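Local coordinates for protein cellulase CEL9M (Clostridium cellulolyticum, PDB 1IA6) that probably hydrolyses internal beta-1,4-glucosidic linkages in cellulose and related beta-D-glucans, as a family 9 glycoside hydrolase, at residues S7-D12 with I352-N357; E121-H126 with Q201-A206; E157-L162 with N182-L187; M259-A264 with D278-N283. All blocks are in the same frame, centred on the assembly; numbering follows the deposited sequence. Where two conformers were deposited one is given.

Contact 1. Residues S7-D12 with I352-N357; sequences STALKD and IGYGSN
Asp12 OD2 accepts a short hydrogen bond of 2.6 Å from a water that also donates to Gly353 O. The second arm of this bridge, from the water to Gly353 O, measures 2.8 Å. Helix 6-15 and the loop carrying residues 352-357 have no direct hydrogen bond between these segments, and the water supplies the polar link. The same carboxylate oxygen lies at the edge of the Tyr354 ring, in its plane, with Asp12 OD2 3.7 Å from Tyr354 CD2. The carboxylate is turned 78° from the ring. Tyr354 reaches the helix with CG anti to the backbone N (chi1 173°), and its CD2-CE2 side does the touching. Here Tyr354 CE2 comes within 3.6 Å of Ala9 CB. Tyr354 CE2 also lies 3.5 Å from Ala9 N, a backbone contact of the same side of the ring. Thr8 adds a looser contact at the ring edge, Thr8 CG2 standing 4.1 Å from Tyr354 CD2. Beyond the ring, Tyr354 OH hydrogen-bonds to Asp5 O just ahead of the helix, and Thr8 OG1 to Asp5 OD2. Leu341 of helix 327-341 packs on both Ala9 and Tyr354. The tyrosine thus joins the first helix of the chain to a loop more than 300 residues later; its side chain is about 9 Å from the bound nickel ion. A hydrogen bond at OH and contacts along the CD2-CE2 side restrain the ring. Asp12 OD2 faces its slightly positive C-H edge, probably a favourable approach, while the water gives this buried oxygen a donor.

Contact 2. Residues E121-H126 with Q201-A206; sequences EGNADH and QSFYQA
Gln201 extends beyond CG (chi2 -167°) while Glu121 is bent at chi2 (-75°), which sets its CD to the side, and the two chains cross at about a right angle. Gln201 NE2 donates to the anti lone pair of Glu121 OE2 over 2.8 Å. The other end of the amide is used as well: Gly122 N lies 2.9 Å from Gln201 OE1, in the carbonyl plane and on a lone pair. Gln118 NE2 is a further partner of that oxygen. Glu121 is at the same time the N-cap of helix 122-125. Its OE2 accepts from Asn123 N at 2.9 Å, and its OE1 from Ala124 N at 2.8 Å; both donors stand above the carboxylate plane. Beside this network Phe203 lies against the first turn, Phe203 CE2 3.4 Å from Gly122 CA. His126 and Phe203 meet tip to tip as an offset edge-to-face pair, the histidine edge toward the phenylalanine face, with planes at 73°. Their closest atoms are His126 CE1 and Phe203 CE1, 3.4 Å apart. Phe203 thus borders a histidine whose NE2 is held by Asp59 OD2 and whose side chain is about 7 Å from that of Glu410, a predicted active-site residue. One carboxylate both caps the helix and ties it to the 201-206 loop; the amide N-H and the helix-start N-H groups together probably stabilise its negative charge.

Contact 3. Residues E157-L162 with N182-L187; sequences ETSAAL and NAAKEL
Ser159 OG donates to Ala184 O over 2.7 Å, the one hydrogen bond between these segments of helices 152-169 and 174-193. With chi1 176°, OG lies anti to its own backbone N and reaches the facing helix, meeting the carbonyl from 36° above its plane. Small residues make this possible: the CA atoms of Ser159 and Ala184 are just 4.2 Å apart. The approach is reciprocal, since Ala184 CB sits 3.4 Å from Ser159 O. Apolar contacts occupy the neighbouring part of the interface. Leu162 CB lies 3.8 Å from Ala184 CB. Leu162 CD1 lies 3.9 Å from Ala183 CB. The two leucines cross at about a right angle, with Leu162 CD1 3.6 Å from Leu187 CD1. That methyl of Leu187 is shared: Thr158 CG2 lies 3.6 Å from Leu187 CD1, the two side chains slanting across each other, while Thr158 OG1 turns to Ile154 O in its own helix. The segments run antiparallel at 160°, as expected for two consecutive helices joined by a short connection in the (alpha/alpha)6 barrel of family 9. Helix 91-107 borders the same methyl-lined side, Phe105 touching Thr158 and Leu106 touching Ala183, whereas Trp215 of helix 210-224 packs on Ala160. Close packing of alanine and serine brings the backbones near enough for a side-chain-to-backbone bond, which satisfies the buried serine hydroxyl; leucine methyls pack beside it, and between these segments one polar bond sits within an otherwise apolar contact.

Contact 4. Residues M259-A264 with D278-N283; sequences MYVPAA and DAIEFN. Unlike the reference sequence in segment 278-283: Phe282 (reference Ile).
Val261 and Ala264 on helix 260-271 receive Ile280 of helix 274-289, the next helix of the chain, in a helix-helix contact of the (alpha/alpha)6 barrel of family 9. The short axes run at 135° and approach to 9.4 Å. Apolar contacts dominate. Ile280 bends at chi2 (-55°), which carries CD1 toward the facing helix between Val261 and Ala264. There Ile280 CD1 lies 3.8 Å from Val261 CG1, the two side chains crossing obliquely. The same methyl is 3.9 Å from Ala264 CB. Ala279 completes the set more loosely, with its CB 4.2 Å from Ala264 CB. A second kind of contact sets a methyl against an amide: Val261 CG2 stands 3.8 Å from Asn283 ND2, the side chains crossing at about a right angle. This nitrogen finds its polar partners in the loop before helix 260-271, hydrogen-bonding to Asp250 O and Trp252 O. The asparagine therefore ties its helix to that loop while ND2 and CG also meet Val261 CG2. At the N-cap of helix 260-271, Met259 N bonds to OD2 of Asp211, a calcium ligand. The side chain of Val261 is about 11 Å from the calcium ion. No hydrogen bond joins the two segments, and the closest approach between them is a methyl on a backbone carbonyl, Ile280 CD1 to Val261 O at 3.4 Å.

In the fold
Contacts 1, 3 and 4 are buried, whereas contact 2 lies at the surface. Contacts 3 and 4 each pair two consecutive helices and touch one another, Glu157 OE2 being 3.4 Å from Met259 CG; both rely mainly on methyl groups, contact 3 adding one direct polar bond. Contacts 1 and 2 instead join a helix to a distant loop and use more polar chemistry: a water bridge and tyrosine edge in the first, a capped helix with a glutamine amide bonded at both ends and a ring pair in the second. Along the chain contact 1 encloses all the others, and its centre is about 32 Å from that of contact 3, on opposite sides of the chain's centre.

Contact 1. Residues S7-D12 with I352-N357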
loop_
_atom_site.group_PDB
_atom_site.type_symbol
_atom_site.label_atom_id
_atom_site.label_comp_id
_atom_site.label_asym_id
_atom_site.label_seq_id
_atom_site.Cartn_x
_atom_site.Cartn_y
_atom_site.Cartn_z
ATOM N N SER A 7 17.777 -4.554 7.358
ATOM C CA SER A 7 17.999 -3.115 7.301
ATOM C C SER A 7 18.094 -2.595 5.868
ATOM O O SER A 7 17.435 -1.613 5.510
ATOM C CB SER A 7 19.283 -2.760 8.058
ATOM O OG SER A 7 19.514 -1.363 8.041
ATOM N N THR A 8 18.919 -3.249 5.055
ATOM C CA THR A 8 19.100 -2.844 3.668
ATOM C C THR A 8 17.825 -3.082 2.866
ATOM O O THR A 8 17.472 -2.287 1.997
ATOM C CB THR A 8 20.272 -3.605 3.015
ATOM O OG1 THR A 8 21.489 -3.280 3.699
ATOM C CG2 THR A 8 20.418 -3.212 1.549
ATOM N N ALA A 9 17.130 -4.175 3.159
ATOM C CA ALA A 9 15.890 -4.478 2.451
ATOM C C ALA A 9 14.869 -3.380 2.744
ATOM O O ALA A 9 14.146 -2.942 1.852
ATOM C CB ALA A 9 15.348 -5.834 2.888
ATOM N N LEU A 10 14.812 -2.939 3.998
ATOM C CA LEU A 10 13.877 -1.886 4.379
ATOM C C LEU A 10 14.162 -0.616 3.584
ATOM O O LEU A 10 13.254 -0.032 2.992
ATOM C CB LEU A 10 13.978 -1.584 5.877
ATOM C CG LEU A 10 13.088 -0.436 6.366
ATOM C CD1 LEU A 10 11.620 -0.758 6.080
ATOM C CD2 LEU A 10 13.306 -0.218 7.855
ATOM N N LYS A 11 15.423 -0.194 3.570
ATOM C CA LYS A 11 15.817 1.002 2.833
ATOM C C LYS A 11 15.395 0.893 1.374
ATOM O O LYS A 11 14.832 1.831 0.810
ATOM C CB LYS A 11 17.333 1.206 2.891
ATOM C CG LYS A 11 17.793 2.451 2.131
ATOM C CD LYS A 11 19.311 2.563 2.043
ATOM C CE LYS A 11 19.900 1.514 1.112
ATOM N NZ LYS A 11 21.373 1.690 0.931
ATOM N N ASP A 12 15.674 -0.255 0.763
ATOM C CA ASP A 12 15.314 -0.461 -0.634
ATOM C C ASP A 12 13.806 -0.408 -0.866
ATOM O O ASP A 12 13.359 0.203 -1.826
ATOM C CB ASP A 12 15.825 -1.812 -1.144
ATOM C CG ASP A 12 17.335 -1.873 -1.261
ATOM O OD1 ASP A 12 17.988 -0.811 -1.339
ATOM O OD2 ASP A 12 17.869 -3.000 -1.294
ATOM N N ILE A 352 13.691 -6.622 -6.179
ATOM C CA ILE A 352 14.647 -6.217 -7.205
ATOM C C ILE A 352 15.756 -5.333 -6.631
ATOM O O ILE A 352 15.499 -4.446 -5.819
ATOM C CB ILE A 352 13.930 -5.472 -8.354
ATOM C CG1 ILE A 352 12.979 -6.434 -9.075
ATOM C CG2 ILE A 352 14.951 -4.898 -9.336
ATOM C CD1 ILE A 352 12.134 -5.773 -10.144
ATOM N N GLY A 353 16.993 -5.595 -7.044
ATOM C CA GLY A 353 18.113 -4.799 -6.570
ATOM C C GLY A 353 18.665 -5.194 -5.213
ATOM O O GLY A 353 19.604 -4.570 -4.711
ATOM N N TYR A 354 18.077 -6.220 -4.610
ATOM C CA TYR A 354 18.526 -6.705 -3.309
ATOM C C TYR A 354 18.891 -8.179 -3.413
ATOM O O TYR A 354 18.279 -8.923 -4.174
ATOM C CB TYR A 354 17.420 -6.515 -2.259
ATOM C CG TYR A 354 17.717 -7.147 -0.913
ATOM C CD1 TYR A 354 17.587 -8.524 -0.718
ATOM C CD2 TYR A 354 18.145 -6.369 0.163
ATOM C CE1 TYR A 354 17.877 -9.108 0.512
ATOM C CE2 TYR A 354 18.437 -6.945 1.396
ATOM C CZ TYR A 354 18.302 -8.312 1.562
ATOM O OH TYR A 354 18.597 -8.884 2.777
ATOM N N GLY A 355 19.900 -8.596 -2.656
ATOM C CA GLY A 355 20.290 -9.995 -2.662
ATOM C C GLY A 355 20.854 -10.506 -3.972
ATOM O O GLY A 355 21.661 -9.836 -4.610
ATOM N N SER A 356 20.432 -11.692 -4.393
ATOM C CA SER A 356 20.967 -12.244 -5.628
ATOM C C SER A 356 19.959 -12.718 -6.667
ATOM O O SER A 356 18.804 -13.008 -6.359
ATOM C CB SER A 356 21.941 -13.383 -5.300
ATOM O OG SER A 356 21.311 -14.400 -4.542
ATOM N N ASN A 357 20.434 -12.783 -7.908
ATOM C CA ASN A 357 19.657 -13.231 -9.056
ATOM C C ASN A 357 18.220 -12.726 -9.089
ATOM O O ASN A 357 17.288 -13.508 -9.272
ATOM C CB ASN A 357 19.666 -14.760 -9.115
ATOM C CG ASN A 357 19.427 -15.285 -10.512
ATOM O OD1 ASN A 357 19.933 -14.724 -11.488
ATOM N ND2 ASN A 357 18.674 -16.370 -10.620
HETATM O O HOH W 1 20.191 -3.516 -2.238
#

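Contact 2. Residues E121-H126 with Q201-A206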
loop_
_atom_site.group_PDB
_atom_site.type_symbol
_atom_site.label_atom_id
_atom_site.label_comp_id
_atom_site.label_asym_id
_atom_site.label_seq_id
_atom_site.Cartn_x
_atom_site.Cartn_y
_atom_site.Cartn_z
ATOM N N GLU A 121 -7.221 7.167 -17.533
ATOM C CA GLU A 121 -8.208 6.153 -17.886
ATOM C C GLU A 121 -7.405 4.886 -18.174
ATOM O O GLU A 121 -6.578 4.861 -19.085
ATOM C CB GLU A 121 -9.002 6.608 -19.117
ATOM C CG GLU A 121 -10.228 5.765 -19.433
ATOM C CD GLU A 121 -9.877 4.429 -20.047
ATOM O OE1 GLU A 121 -9.276 4.418 -21.141
ATOM O OE2 GLU A 121 -10.199 3.390 -19.440
ATOM N N GLY A 122 -7.644 3.850 -17.373
ATOM C CA GLY A 122 -6.915 2.598 -17.492
ATOM C C GLY A 122 -6.722 1.950 -18.851
ATOM O O GLY A 122 -5.607 1.560 -19.206
ATOM N N ASN A 123 -7.799 1.806 -19.612
ATOM C CA ASN A 123 -7.707 1.169 -20.920
ATOM C C ASN A 123 -6.757 1.882 -21.871
ATOM O O ASN A 123 -5.895 1.251 -22.482
ATOM C CB ASN A 123 -9.097 1.066 -21.544
ATOM C CG ASN A 123 -10.035 0.225 -20.710
ATOM O OD1 ASN A 123 -9.782 -0.960 -20.489
ATOM N ND2 ASN A 123 -11.119 0.831 -20.232
ATOM N N ALA A 124 -6.913 3.196 -21.989
ATOM C CA ALA A 124 -6.068 3.989 -22.876
ATOM C C ALA A 124 -4.627 4.058 -22.388
ATOM O O ALA A 124 -3.690 3.938 -23.176
ATOM C CB ALA A 124 -6.636 5.396 -23.015
ATOM N N ASP A 125 -4.448 4.251 -21.086
ATOM C CA ASP A 125 -3.104 4.341 -20.527
ATOM C C ASP A 125 -2.290 3.088 -20.827
ATOM O O ASP A 125 -1.094 3.165 -21.099
ATOM C CB ASP A 125 -3.170 4.546 -19.013
ATOM C CG ASP A 125 -1.798 4.709 -18.393
ATOM O OD1 ASP A 125 -1.138 5.727 -18.672
ATOM O OD2 ASP A 125 -1.379 3.814 -17.634
ATOM N N HIS A 126 -2.947 1.937 -20.793
ATOM C CA HIS A 126 -2.266 0.674 -21.035
ATOM C C HIS A 126 -1.877 0.406 -22.485
ATOM O O HIS A 126 -1.110 -0.517 -22.755
ATOM C CB HIS A 126 -3.112 -0.472 -20.480
ATOM C CG HIS A 126 -3.247 -0.438 -18.990
ATOM N ND1 HIS A 126 -4.026 -1.333 -18.289
ATOM C CD2 HIS A 126 -2.687 0.378 -18.066
ATOM C CE1 HIS A 126 -3.937 -1.071 -16.996
ATOM N NE2 HIS A 126 -3.130 -0.037 -16.834
ATOM N N GLN A 201 -12.970 1.269 -12.202
ATOM C CA GLN A 201 -13.066 0.631 -13.507
ATOM C C GLN A 201 -12.999 -0.877 -13.283
ATOM O O GLN A 201 -13.392 -1.358 -12.223
ATOM C CB GLN A 201 -11.933 1.106 -14.425
ATOM C CG GLN A 201 -11.967 2.613 -14.697
ATOM C CD GLN A 201 -11.045 3.031 -15.832
ATOM O OE1 GLN A 201 -9.861 3.306 -15.625
ATOM N NE2 GLN A 201 -11.585 3.067 -17.046
ATOM N N SER A 202 -12.507 -1.633 -14.257
ATOM C CA SER A 202 -12.428 -3.080 -14.084
ATOM C C SER A 202 -11.108 -3.478 -13.432
ATOM O O SER A 202 -10.872 -4.653 -13.147
ATOM C CB SER A 202 -12.568 -3.783 -15.438
ATOM O OG SER A 202 -11.501 -3.435 -16.302
ATOM N N PHE A 203 -10.259 -2.489 -13.183
ATOM C CA PHE A 203 -8.943 -2.725 -12.602
ATOM C C PHE A 203 -8.983 -2.898 -11.095
ATOM O O PHE A 203 -8.309 -3.767 -10.542
ATOM C CB PHE A 203 -8.016 -1.573 -12.986
ATOM C CG PHE A 203 -7.920 -1.367 -14.467
ATOM C CD1 PHE A 203 -7.222 -2.269 -15.262
ATOM C CD2 PHE A 203 -8.584 -0.312 -15.079
ATOM C CE1 PHE A 203 -7.193 -2.127 -16.645
ATOM C CE2 PHE A 203 -8.560 -0.162 -16.463
ATOM C CZ PHE A 203 -7.863 -1.073 -17.246
ATOM N N TYR A 204 -9.771 -2.064 -10.431
ATOM C CA TYR A 204 -9.903 -2.151 -8.987
ATOM C C TYR A 204 -11.371 -2.180 -8.603
ATOM O O TYR A 204 -11.946 -1.171 -8.201
ATOM C CB TYR A 204 -9.181 -0.977 -8.323
ATOM C CG TYR A 204 -7.677 -1.146 -8.343
ATOM C CD1 TYR A 204 -7.039 -1.970 -7.417
ATOM C CD2 TYR A 204 -6.899 -0.530 -9.325
ATOM C CE1 TYR A 204 -5.663 -2.184 -7.466
ATOM C CE2 TYR A 204 -5.520 -0.735 -9.384
ATOM C CZ TYR A 204 -4.911 -1.564 -8.452
ATOM O OH TYR A 204 -3.553 -1.776 -8.501
ATOM N N GLN A 205 -11.975 -3.353 -8.754
ATOM C CA GLN A 205 -13.380 -3.543 -8.425
ATOM C C GLN A 205 -13.530 -3.831 -6.935
ATOM O O GLN A 205 -13.210 -4.925 -6.468
ATOM C CB GLN A 205 -13.947 -4.692 -9.256
ATOM C CG GLN A 205 -14.040 -4.357 -10.735
ATOM C CD GLN A 205 -14.439 -5.546 -11.580
ATOM O OE1 GLN A 205 -13.615 -6.410 -11.890
ATOM N NE2 GLN A 205 -15.710 -5.602 -11.952
ATOM N N ALA A 206 -14.022 -2.841 -6.195
ATOM C CA ALA A 206 -14.190 -2.965 -4.751
ATOM C C ALA A 206 -15.471 -3.696 -4.374
ATOM O O ALA A 206 -16.454 -3.677 -5.120
ATOM C CB ALA A 206 -14.169 -1.588 -4.110
HETATM O O HOH W 2 -12.216 -0.858 -17.565
#

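Contact 3. Residues E157-L162 with N182-L187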
loop_
_atom_site.group_PDB
_atom_site.type_symbol
_atom_site.label_atom_id
_atom_site.label_comp_id
_atom_site.label_asym_id
_atom_site.label_seq_id
_atom_site.Cartn_x
_atom_site.Cartn_y
_atom_site.Cartn_z
ATOM N N GLU A 157 -9.972 5.185 3.365
ATOM C CA GLU A 157 -8.554 4.857 3.361
ATOM C C GLU A 157 -7.731 6.140 3.292
ATOM O O GLU A 157 -6.678 6.246 3.921
ATOM C CB GLU A 157 -8.202 3.937 2.188
ATOM C CG GLU A 157 -8.670 2.492 2.373
ATOM C CD GLU A 157 -8.238 1.893 3.701
ATOM O OE1 GLU A 157 -7.097 2.148 4.135
ATOM O OE2 GLU A 157 -9.036 1.152 4.311
ATOM N N THR A 158 -8.219 7.118 2.535
ATOM C CA THR A 158 -7.523 8.393 2.403
ATOM C C THR A 158 -7.571 9.111 3.748
ATOM O O THR A 158 -6.587 9.705 4.182
ATOM C CB THR A 158 -8.173 9.263 1.306
ATOM O OG1 THR A 158 -8.201 8.522 0.080
ATOM C CG2 THR A 158 -7.377 10.542 1.086
ATOM N N SER A 159 -8.718 9.036 4.415
ATOM C CA SER A 159 -8.876 9.654 5.727
ATOM C C SER A 159 -7.869 9.046 6.704
ATOM O O SER A 159 -7.190 9.763 7.443
ATOM C CB SER A 159 -10.302 9.434 6.244
ATOM O OG SER A 159 -10.465 9.939 7.561
ATOM N N ALA A 160 -7.769 7.718 6.705
ATOM C CA ALA A 160 -6.847 7.031 7.605
ATOM C C ALA A 160 -5.410 7.442 7.318
ATOM O O ALA A 160 -4.628 7.654 8.239
ATOM C CB ALA A 160 -7.001 5.514 7.467
ATOM N N ALA A 161 -5.064 7.550 6.041
ATOM C CA ALA A 161 -3.712 7.944 5.661
ATOM C C ALA A 161 -3.405 9.347 6.178
ATOM O O ALA A 161 -2.289 9.621 6.623
ATOM C CB ALA A 161 -3.563 7.907 4.137
ATOM N N LEU A 162 -4.399 10.232 6.113
ATOM C CA LEU A 162 -4.233 11.612 6.566
ATOM C C LEU A 162 -4.160 11.712 8.088
ATOM O O LEU A 162 -3.401 12.522 8.625
ATOM C CB LEU A 162 -5.373 12.484 6.031
ATOM C CG LEU A 162 -5.303 12.783 4.528
ATOM C CD1 LEU A 162 -6.611 13.409 4.061
ATOM C CD2 LEU A 162 -4.120 13.708 4.244
ATOM N N ASN A 182 -7.799 17.802 9.769
ATOM C CA ASN A 182 -9.052 18.450 9.395
ATOM C C ASN A 182 -9.598 17.838 8.107
ATOM O O ASN A 182 -10.801 17.608 7.986
ATOM C CB ASN A 182 -8.864 19.960 9.221
ATOM C CG ASN A 182 -8.668 20.678 10.545
ATOM O OD1 ASN A 182 -9.129 20.211 11.585
ATOM N ND2 ASN A 182 -8.003 21.830 10.508
ATOM N N ALA A 183 -8.718 17.571 7.147
ATOM C CA ALA A 183 -9.152 16.965 5.888
ATOM C C ALA A 183 -9.644 15.546 6.157
ATOM O O ALA A 183 -10.645 15.111 5.592
ATOM C CB ALA A 183 -8.003 16.936 4.883
ATOM N N ALA A 184 -8.939 14.834 7.032
ATOM C CA ALA A 184 -9.307 13.463 7.373
ATOM C C ALA A 184 -10.714 13.401 7.964
ATOM O O ALA A 184 -11.477 12.480 7.676
ATOM C CB ALA A 184 -8.302 12.882 8.361
ATOM N N LYS A 185 -11.052 14.383 8.795
ATOM C CA LYS A 185 -12.370 14.423 9.416
ATOM C C LYS A 185 -13.450 14.634 8.371
ATOM O O LYS A 185 -14.519 14.027 8.437
ATOM C CB LYS A 185 -12.449 15.549 10.448
ATOM C CG LYS A 185 -11.672 15.293 11.724
ATOM C CD LYS A 185 -11.758 16.501 12.645
ATOM C CE LYS A 185 -11.008 16.271 13.945
ATOM N NZ LYS A 185 -11.062 17.481 14.820
ATOM N N GLU A 186 -13.164 15.500 7.404
ATOM C CA GLU A 186 -14.129 15.801 6.351
ATOM C C GLU A 186 -14.343 14.641 5.386
ATOM O O GLU A 186 -15.470 14.373 4.976
ATOM C CB GLU A 186 -13.692 17.042 5.574
ATOM C CG GLU A 186 -13.485 18.266 6.449
ATOM C CD GLU A 186 -13.156 19.507 5.644
ATOM O OE1 GLU A 186 -12.448 19.383 4.621
ATOM O OE2 GLU A 186 -13.594 20.606 6.040
ATOM N N LEU A 187 -13.267 13.953 5.018
ATOM C CA LEU A 187 -13.384 12.828 4.095
ATOM C C LEU A 187 -14.160 11.687 4.751
ATOM O O LEU A 187 -14.947 10.999 4.099
ATOM C CB LEU A 187 -11.996 12.347 3.661
ATOM C CG LEU A 187 -11.154 13.341 2.855
ATOM C CD1 LEU A 187 -9.815 12.703 2.510
ATOM C CD2 LEU A 187 -11.883 13.747 1.583
#

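Contact 4. Residues M259-A264 with D278-N283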
loop_
_atom_site.group_PDB
_atom_site.type_symbol
_atom_site.label_atom_id
_atom_site.label_comp_id
_atom_site.label_asym_id
_atom_site.label_seq_id
_atom_site.Cartn_x
_atom_site.Cartn_y
_atom_site.Cartn_z
ATOM N N MET A 259 -10.135 -4.754 4.435
ATOM C CA MET A 259 -9.464 -4.227 5.616
ATOM C C MET A 259 -10.140 -4.681 6.905
ATOM O O MET A 259 -9.951 -4.073 7.955
ATOM C CB MET A 259 -9.426 -2.695 5.562
ATOM C CG MET A 259 -8.444 -2.138 4.541
ATOM S SD MET A 259 -6.740 -2.553 4.955
ATOM C CE MET A 259 -6.397 -1.306 6.204
ATOM N N TYR A 260 -10.919 -5.757 6.826
ATOM C CA TYR A 260 -11.613 -6.274 8.001
ATOM C C TYR A 260 -10.693 -6.761 9.113
ATOM O O TYR A 260 -10.996 -6.570 10.290
ATOM C CB TYR A 260 -12.577 -7.393 7.599
ATOM C CG TYR A 260 -13.862 -6.870 7.005
ATOM C CD1 TYR A 260 -14.826 -6.264 7.811
ATOM C CD2 TYR A 260 -14.092 -6.923 5.630
ATOM C CE1 TYR A 260 -15.986 -5.720 7.261
ATOM C CE2 TYR A 260 -15.248 -6.380 5.073
ATOM C CZ TYR A 260 -16.187 -5.782 5.893
ATOM O OH TYR A 260 -17.322 -5.233 5.347
ATOM N N VAL A 261 -9.573 -7.386 8.757
ATOM C CA VAL A 261 -8.651 -7.881 9.776
ATOM C C VAL A 261 -7.960 -6.721 10.502
ATOM O O VAL A 261 -7.923 -6.685 11.732
ATOM C CB VAL A 261 -7.602 -8.842 9.165
ATOM C CG1 VAL A 261 -6.649 -9.337 10.246
ATOM C CG2 VAL A 261 -8.308 -10.023 8.516
ATOM N N PRO A 262 -7.398 -5.758 9.754
ATOM C CA PRO A 262 -6.743 -4.634 10.432
ATOM C C PRO A 262 -7.734 -3.877 11.324
ATOM O O PRO A 262 -7.400 -3.469 12.439
ATOM C CB PRO A 262 -6.247 -3.776 9.272
ATOM C CG PRO A 262 -5.924 -4.788 8.229
ATOM C CD PRO A 262 -7.091 -5.752 8.311
ATOM N N ALA A 263 -8.956 -3.694 10.832
ATOM C CA ALA A 263 -9.970 -2.979 11.600
ATOM C C ALA A 263 -10.305 -3.739 12.878
ATOM O O ALA A 263 -10.450 -3.136 13.940
ATOM C CB ALA A 263 -11.230 -2.767 10.760
ATOM N N ALA A 264 -10.420 -5.061 12.779
ATOM C CA ALA A 264 -10.725 -5.881 13.948
ATOM C C ALA A 264 -9.568 -5.831 14.942
ATOM O O ALA A 264 -9.783 -5.809 16.153
ATOM C CB ALA A 264 -10.994 -7.322 13.531
ATOM N N ASP A 278 -11.715 -12.763 18.766
ATOM C CA ASP A 278 -12.007 -14.023 18.089
ATOM C C ASP A 278 -11.803 -13.904 16.579
ATOM O O ASP A 278 -11.354 -14.848 15.931
ATOM C CB ASP A 278 -13.444 -14.477 18.366
ATOM C CG ASP A 278 -13.652 -14.933 19.803
ATOM O OD1 ASP A 278 -12.662 -15.298 20.470
ATOM O OD2 ASP A 278 -14.814 -14.939 20.257
ATOM N N ALA A 279 -12.144 -12.749 16.016
ATOM C CA ALA A 279 -11.981 -12.538 14.579
ATOM C C ALA A 279 -10.507 -12.645 14.196
ATOM O O ALA A 279 -10.155 -13.290 13.206
ATOM C CB ALA A 279 -12.530 -11.174 14.183
ATOM N N ILE A 280 -9.648 -12.006 14.983
ATOM C CA ILE A 280 -8.212 -12.042 14.734
ATOM C C ILE A 280 -7.661 -13.455 14.898
ATOM O O ILE A 280 -6.891 -13.933 14.062
ATOM C CB ILE A 280 -7.463 -11.095 15.697
ATOM C CG1 ILE A 280 -7.849 -9.647 15.395
ATOM C CG2 ILE A 280 -5.965 -11.290 15.569
ATOM C CD1 ILE A 280 -7.623 -9.243 13.959
ATOM N N GLU A 281 -8.055 -14.122 15.977
ATOM C CA GLU A 281 -7.596 -15.484 16.234
ATOM C C GLU A 281 -7.973 -16.419 15.090
ATOM O O GLU A 281 -7.170 -17.256 14.671
ATOM C CB GLU A 281 -8.199 -16.011 17.537
ATOM C CG GLU A 281 -7.738 -15.278 18.781
ATOM C CD GLU A 281 -8.434 -15.778 20.034
ATOM O OE1 GLU A 281 -8.362 -16.996 20.308
ATOM O OE2 GLU A 281 -9.055 -14.955 20.743
ATOM N N PHE A 282 -9.199 -16.284 14.592
ATOM C CA PHE A 282 -9.665 -17.122 13.490
ATOM C C PHE A 282 -8.768 -16.950 12.273
ATOM O O PHE A 282 -8.259 -17.925 11.716
ATOM C CB PHE A 282 -11.097 -16.763 13.089
ATOM C CG PHE A 282 -11.598 -17.539 11.897
ATOM C CD1 PHE A 282 -12.176 -18.794 12.058
ATOM C CD2 PHE A 282 -11.443 -17.037 10.609
ATOM C CE1 PHE A 282 -12.591 -19.538 10.955
ATOM C CE2 PHE A 282 -11.853 -17.772 9.497
ATOM C CZ PHE A 282 -12.427 -19.027 9.671
ATOM N N ASN A 283 -8.587 -15.701 11.853
ATOM C CA ASN A 283 -7.765 -15.412 10.688
ATOM C C ASN A 283 -6.343 -15.933 10.836
ATOM O O ASN A 283 -5.807 -16.547 9.915
ATOM C CB ASN A 283 -7.752 -13.909 10.404
ATOM C CG ASN A 283 -6.802 -13.539 9.284
ATOM O OD1 ASN A 283 -5.659 -13.164 9.528
ATOM N ND2 ASN A 283 -7.267 -13.665 8.046
#